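Local coordinates for integral membrane indolylacetylinositol arabinosyltransferase EmbB (Mycolicibacterium smegmatis MC2 155, PDB 7BVC), which probably transfers arabinose units in the polymerisation of the arabinan of cell-wall arabinogalactan, working from within the plasma membrane, at residues B[560-564]-B[588-592]. Residues are numbered along the deposited sequence; the frame is centred on the assembly and turned at random.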
loop_
_atom_site.group_PDB
_atom_site.type_symbol
_atom_site.label_atom_id
_atom_site.label_comp_id
_atom_site.label_asym_id
_atom_site.label_seq_id
_atom_site.Cartn_x
_atom_site.Cartn_y
_atom_site.Cartn_z
ATOM N N LEU B 560 -14.452 -12.091 28.791
ATOM C CA LEU B 560 -13.128 -11.832 28.233
ATOM C C LEU B 560 -13.166 -11.825 26.708
ATOM O O LEU B 560 -12.597 -10.933 26.063
ATOM C CB LEU B 560 -12.140 -12.875 28.748
ATOM C CG LEU B 560 -10.671 -12.680 28.381
ATOM C CD1 LEU B 560 -10.095 -11.489 29.125
ATOM C CD2 LEU B 560 -9.886 -13.941 28.688
ATOM N N MET B 561 -13.833 -12.815 26.113
ATOM C CA MET B 561 -13.988 -12.831 24.661
ATOM C C MET B 561 -14.796 -11.631 24.187
ATOM O O MET B 561 -14.498 -11.047 23.136
ATOM C CB MET B 561 -14.646 -14.136 24.219
ATOM C CG MET B 561 -13.842 -15.376 24.563
ATOM S SD MET B 561 -14.500 -16.870 23.805
ATOM C CE MET B 561 -15.168 -17.706 25.237
ATOM N N GLY B 562 -15.824 -11.249 24.947
ATOM C CA GLY B 562 -16.574 -10.055 24.605
ATOM C C GLY B 562 -15.710 -8.809 24.597
ATOM O O GLY B 562 -15.819 -7.975 23.698
ATOM N N ILE B 563 -14.833 -8.673 25.594
ATOM C CA ILE B 563 -13.932 -7.524 25.647
ATOM C C ILE B 563 -12.975 -7.533 24.465
ATOM O O ILE B 563 -12.718 -6.492 23.852
ATOM C CB ILE B 563 -13.175 -7.492 26.986
ATOM C CG1 ILE B 563 -14.133 -7.168 28.128
ATOM C CG2 ILE B 563 -12.036 -6.487 26.938
ATOM C CD1 ILE B 563 -13.527 -7.330 29.484
ATOM N N ILE B 564 -12.428 -8.701 24.123
ATOM C CA ILE B 564 -11.480 -8.760 23.012
ATOM C C ILE B 564 -12.161 -8.390 21.698
ATOM O O ILE B 564 -11.612 -7.627 20.887
ATOM C CB ILE B 564 -10.821 -10.147 22.937
ATOM C CG1 ILE B 564 -9.996 -10.412 24.196
ATOM C CG2 ILE B 564 -9.941 -10.249 21.707
ATOM C CD1 ILE B 564 -9.233 -11.712 24.157
ATOM N N VAL B 588 -4.778 -8.808 27.456
ATOM C CA VAL B 588 -5.933 -9.622 27.096
ATOM C C VAL B 588 -5.507 -10.863 26.319
ATOM O O VAL B 588 -6.107 -11.931 26.478
ATOM C CB VAL B 588 -6.969 -8.781 26.326
ATOM C CG1 VAL B 588 -7.371 -7.571 27.150
ATOM C CG2 VAL B 588 -6.430 -8.348 24.978
ATOM N N GLY B 589 -4.460 -10.772 25.498
ATOM C CA GLY B 589 -3.934 -11.966 24.868
ATOM C C GLY B 589 -3.282 -12.933 25.829
ATOM O O GLY B 589 -3.414 -14.146 25.643
ATOM N N GLY B 590 -2.602 -12.427 26.854
ATOM C CA GLY B 590 -2.042 -13.279 27.881
ATOM C C GLY B 590 -3.121 -13.971 28.684
ATOM O O GLY B 590 -2.941 -15.107 29.129
ATOM N N ALA B 591 -4.252 -13.292 28.876
ATOM C CA ALA B 591 -5.380 -13.908 29.568
ATOM C C ALA B 591 -6.158 -14.872 28.683
ATOM O O ALA B 591 -6.796 -15.791 29.205
ATOM C CB ALA B 591 -6.326 -12.833 30.102
ATOM N N MET B 592 -6.125 -14.680 27.365
ATOM C CA MET B 592 -6.817 -15.587 26.458
ATOM C C MET B 592 -6.003 -16.842 26.174
ATOM O O MET B 592 -6.577 -17.919 25.982
ATOM C CB MET B 592 -7.142 -14.868 25.148
ATOM C CG MET B 592 -8.152 -15.587 24.279
ATOM S SD MET B 592 -9.835 -15.420 24.893
ATOM C CE MET B 592 -10.291 -17.140 25.074
#
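Met592 reaches across to Leu560, Met561 and Ile564 where two neighbouring helices of the GT-C transmembrane domain, 554-570 and 586-599, pack in a roughly antiparallel pair. The short segments have axes 10.6 Å apart and N-to-C directions 145° apart, a separation bridged by aliphatic and thioether groups with no hydrogen bond between them. With chi1 of Met592 extended away from its backbone N (-165°), the bend at chi2 brings the sulfur to Ile564, and the bend at chi3 sets CE against Met561. SD lies 3.8 Å from CD1 of Ile564, whose chain runs obliquely to that of the methionine. Met561 meets the same thioether at about a right angle, its CG 4.0 Å from CE of Met592. At the Ile564-Val588 end of the contact the two side chains lie alongside one another, pointing opposite ways, CG1 of the isoleucine 4.0 Å from CB of the valine. Helix 527-545 covers the methionine side through Leu540 and Met543, which touch Met561, while a cardiolipin touches Gly562. Leu560 extends toward helix 586-599, the fork of its CD1 and CD2 facing CB of Ala591 at 4.1 and 4.0 Å, and CD2 comes nearest to the carbonyl O of Ala591, at 3.6 Å.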